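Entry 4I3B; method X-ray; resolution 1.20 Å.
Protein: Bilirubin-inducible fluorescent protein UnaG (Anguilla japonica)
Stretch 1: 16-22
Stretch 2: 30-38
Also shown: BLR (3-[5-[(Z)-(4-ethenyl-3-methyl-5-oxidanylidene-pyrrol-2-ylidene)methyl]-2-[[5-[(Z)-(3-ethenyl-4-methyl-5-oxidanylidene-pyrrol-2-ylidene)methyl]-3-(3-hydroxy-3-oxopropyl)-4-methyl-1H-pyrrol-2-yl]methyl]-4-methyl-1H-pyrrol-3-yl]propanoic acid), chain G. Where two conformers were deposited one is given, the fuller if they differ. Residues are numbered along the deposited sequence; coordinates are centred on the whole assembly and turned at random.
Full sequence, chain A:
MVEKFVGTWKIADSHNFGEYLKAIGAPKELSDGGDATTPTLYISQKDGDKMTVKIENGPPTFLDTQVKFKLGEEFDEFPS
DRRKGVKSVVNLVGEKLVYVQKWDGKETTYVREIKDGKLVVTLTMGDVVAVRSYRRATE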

# COMPACT_ATOMS: atom_id res chain seq x y z
N ASN A 16 -2.34 -13.98 2.24
CA ASN A 16 -0.98 -14.23 1.84
C ASN A 16 -0.04 -13.04 2.09
O ASN A 16 1.03 -12.95 1.48
N PHE A 17 -0.43 -12.14 2.99
CA PHE A 17 0.30 -10.89 3.16
C PHE A 17 1.67 -11.10 3.82
O PHE A 17 2.68 -10.56 3.36
N GLY A 18 1.73 -11.92 4.86
CA GLY A 18 3.01 -12.21 5.46
C GLY A 18 3.99 -12.83 4.50
O GLY A 18 5.18 -12.53 4.55
N GLU A 19 3.49 -13.71 3.64
CA GLU A 19 4.34 -14.34 2.62
C GLU A 19 4.88 -13.30 1.63
O GLU A 19 6.07 -13.32 1.26
N TYR A 20 4.04 -12.33 1.25
CA TYR A 20 4.48 -11.22 0.41
C TYR A 20 5.56 -10.42 1.14
O TYR A 20 6.59 -10.06 0.55
N LEU A 21 5.35 -10.13 2.42
CA LEU A 21 6.32 -9.34 3.16
C LEU A 21 7.67 -10.07 3.26
O LEU A 21 8.73 -9.45 3.14
N LYS A 22 7.63 -11.38 3.46
CA LYS A 22 8.86 -12.19 3.44
C LYS A 22 9.56 -12.12 2.07
O LYS A 22 10.79 -12.06 1.99
N LEU A 30 8.59 -8.87 11.55
CA LEU A 30 7.77 -7.87 10.85
C LEU A 30 6.85 -8.48 9.81
O LEU A 30 5.78 -7.93 9.54
N SER A 31 7.22 -9.59 9.20
CA SER A 31 6.31 -10.16 8.22
C SER A 31 5.16 -10.80 8.97
O SER A 31 4.01 -10.63 8.57
N ASP A 32 5.45 -11.52 10.05
CA ASP A 32 4.37 -12.11 10.85
C ASP A 32 3.54 -11.01 11.53
O ASP A 32 2.30 -11.08 11.59
N GLY A 33 4.21 -9.98 12.04
CA GLY A 33 3.50 -8.85 12.62
C GLY A 33 2.62 -8.16 11.59
O GLY A 33 1.44 -7.91 11.82
N GLY A 34 3.20 -7.86 10.43
CA GLY A 34 2.45 -7.22 9.36
C GLY A 34 1.23 -8.02 8.95
O GLY A 34 0.14 -7.48 8.71
N ASP A 35 1.38 -9.34 8.86
CA ASP A 35 0.25 -10.17 8.49
C ASP A 35 -0.93 -10.00 9.44
O ASP A 35 -2.07 -10.07 8.98
N ALA A 36 -0.66 -9.72 10.71
CA ALA A 36 -1.71 -9.60 11.72
C ALA A 36 -2.29 -8.21 11.84
O ALA A 36 -3.25 -8.02 12.57
N THR A 37 -1.72 -7.22 11.15
CA THR A 37 -2.20 -5.85 11.32
C THR A 37 -3.62 -5.63 10.80
O THR A 37 -4.09 -6.33 9.91
N THR A 38 -4.27 -4.62 11.36
CA THR A 38 -5.56 -4.16 10.87
C THR A 38 -5.44 -2.65 10.60
O THR A 38 -5.85 -1.82 11.40

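Two helices pack closely and nearly antiparallel here, joined by a small apolar contact built around glycines and by an aspartate that bonds to the start of the opposing helix. The axes of helix 17-22 and helix 30-36 approach to 7.9 Å at an angle of 146°, and the nearest CA atoms, Gly18 CA and Asp35 CA, are 4.6 Å apart.

Glycine suits such closeness. A CB on Gly18 would point toward the other helix and lie tightly, 3.2 Å, from Asp35 CB; Gly18 O lies 3.5 Å from Ser31 CB. Gly34 is more restrictive still: an ideal CB there would fall 2.5 Å from Leu21 CD1, a clash. The bare backbone instead lets Leu21 CD1 settle 3.8 Å from Gly34 CA.

Leu21 points toward the second helix in the m, t rotamer, and its CB meets Ser31 CB at 3.7 Å. Serine is small enough to sit in this close-packed place: Ser31, with chi1 p, points inward and uses its CB for contact, and its OG is hydrogen-bonded to a residue just outside the stretch.

Phe17, chi1 t, also points inward. Its ring is met at the edge by Gly34 O, 3.5 Å from CD2, and by Thr37 OG1, 4.5 Å from CE2. Buried and apolar, Phe17 and Leu21 suit places that face both the other helix and the BLR. Thr37, chi1 p, hydrogen-bonds from OG1 to Gly34 O at 2.7 Å, tying Thr37 back to the backbone of Gly34.

The polar link belongs to Asp35. Its CA-to-CB bond runs sideways, but with chi1 t the carboxylate comes nearer the first helix, where Gly18 N donates to Asp35 OD1 at 2.9 Å with an N-H...O angle of 152°. Amides in a helix's first turn lack partners within the helix, so an acceptor from outside fits well. Phe17 N is too far for direct bonding, 3.6 Å from Asp35 OD1; water 1 bridges them, accepting from Phe17 N at 3.0 Å and donating to Asp35 OD1 at 2.7 Å. Glu19 OE1 lies 4.5 Å from Asp35 OD1, a pairing of like charges that water 2 mediates by donating to Glu19 OE1 at 2.7 Å and Asp35 OD1 at 2.9 Å.

The bilirubin BLR touches residues of both stretches: Phe17 CZ lies 3.7 Å from BLR C2D, Leu21 CD1 3.8 Å from BLR CBC, Leu30 O 3.6 Å from BLR CBC and Thr37 CG2 3.6 Å from BLR OC.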

# COMPACT_ATOMS: atom_id res chain seq x y z
CB ASN A 16 -0.89 -14.69 0.37
CG ASN A 16 0.28 -15.67 0.14
OD1 ASN A 16 0.50 -16.61 0.91
ND2 ASN A 16 1.04 -15.42 -0.91
CB PHE A 17 -0.55 -9.88 3.91
CG PHE A 17 0.07 -8.49 4.01
CD1 PHE A 17 0.62 -7.85 2.91
CD2 PHE A 17 0.08 -7.82 5.23
CE1 PHE A 17 1.16 -6.59 3.03
CE2 PHE A 17 0.61 -6.55 5.34
CZ PHE A 17 1.17 -5.95 4.24
CB GLU A 19 3.55 -15.44 1.90
CG GLU A 19 3.23 -16.63 2.79
CD GLU A 19 1.96 -16.52 3.68
OE1 GLU A 19 1.33 -15.45 3.84
OE2 GLU A 19 1.56 -17.58 4.22
CB TYR A 20 3.28 -10.33 0.04
CG TYR A 20 3.74 -9.05 -0.60
CD1 TYR A 20 4.05 -9.01 -1.95
CD2 TYR A 20 3.93 -7.89 0.15
CE1 TYR A 20 4.51 -7.84 -2.52
CE2 TYR A 20 4.40 -6.73 -0.42
CZ TYR A 20 4.68 -6.70 -1.74
OH TYR A 20 5.16 -5.52 -2.29
CB LEU A 21 5.76 -8.95 4.54
CG LEU A 21 4.55 -8.01 4.52
CD1 LEU A 21 4.08 -7.79 5.94
CD2 LEU A 21 4.93 -6.67 3.91
CB LYS A 22 8.58 -13.65 3.80
CG LYS A 22 9.76 -14.59 3.56
CD LYS A 22 9.55 -15.97 4.19
CE LYS A 22 10.70 -16.92 3.87
NZ LYS A 22 10.99 -17.85 4.99
CB LEU A 30 8.68 -6.81 10.20
CG LEU A 30 9.42 -5.94 11.21
CD1 LEU A 30 10.21 -4.90 10.46
CD2 LEU A 30 8.48 -5.32 12.23
CB SER A 31 7.00 -11.14 7.26
OG SER A 31 7.67 -12.21 7.91
CB ASP A 32 4.91 -13.06 11.91
CG ASP A 32 5.46 -14.35 11.32
OD1 ASP A 32 5.20 -14.64 10.13
OD2 ASP A 32 6.16 -15.06 12.05
CB ASP A 35 0.63 -11.65 8.43
CG ASP A 35 -0.44 -12.50 7.77
OD1 ASP A 35 -0.56 -12.45 6.53
OD2 ASP A 35 -1.18 -13.21 8.48
CB ALA A 36 -1.15 -10.05 13.10
CB THR A 37 -1.27 -4.82 10.63
OG1 THR A 37 -1.10 -5.13 9.24
CG2 THR A 37 0.08 -4.79 11.33
CB THR A 38 -6.67 -4.47 11.86
OG1 THR A 38 -6.30 -3.96 13.14
CG2 THR A 38 -6.89 -6.00 11.97
CHA BLR G . -0.33 -0.27 4.27
NA BLR G . -0.57 1.39 2.38
C1A BLR G . 0.10 0.95 3.48
C2A BLR G . 1.24 1.71 3.64
C3A BLR G . 1.26 2.62 2.58
C4A BLR G . 0.12 2.41 1.82
CMA BLR G . 2.31 3.67 2.32
CAA BLR G . 2.24 1.57 4.74
CBA BLR G . 3.47 0.87 4.33
CGA BLR G . 4.49 0.76 5.40
O1A BLR G . 4.16 0.78 6.62
O2A BLR G . 5.72 0.69 5.03
CHB BLR G . -0.23 3.19 0.62
NB BLR G . -2.61 2.60 0.40
C1B BLR G . -1.45 3.29 -0.01
C2B BLR G . -1.75 4.05 -1.16
C3B BLR G . -2.99 3.92 -1.49
C4B BLR G . -3.73 2.96 -0.57
CMB BLR G . -0.72 4.90 -1.87
OB BLR G . -4.84 2.55 -0.50
CAB BLR G . -3.70 4.56 -2.62
CBB BLR G . -5.02 4.37 -2.91
NC BLR G . 2.76 -2.87 7.67
C1C BLR G . 3.36 -3.11 9.07
C2C BLR G . 4.66 -3.73 8.71
C3C BLR G . 4.82 -3.81 7.43
C4C BLR G . 3.74 -3.32 6.72
CMC BLR G . 5.62 -4.11 9.78
OC BLR G . 2.83 -2.88 10.12
CAC BLR G . 6.01 -4.32 6.73
CBC BLR G . 6.73 -5.38 7.17
CHD BLR G . 3.56 -3.24 5.38
ND BLR G . 1.50 -1.74 5.13
C1D BLR G . 2.48 -2.54 4.67
C2D BLR G . 2.31 -2.61 3.20
C3D BLR G . 1.22 -1.85 2.86
C4D BLR G . 0.68 -1.23 4.08
CMD BLR G . 3.19 -3.43 2.33
CAD BLR G . 0.72 -1.64 1.45
CBD BLR G . -0.47 -2.53 1.17
CGD BLR G . -1.73 -1.91 1.68
O1D BLR G . -2.41 -2.53 2.52
O2D BLR G . -2.13 -0.81 1.25
O HOH W 1 -2.71 -12.15 4.99
O HOH W 2 -0.73 -15.13 5.57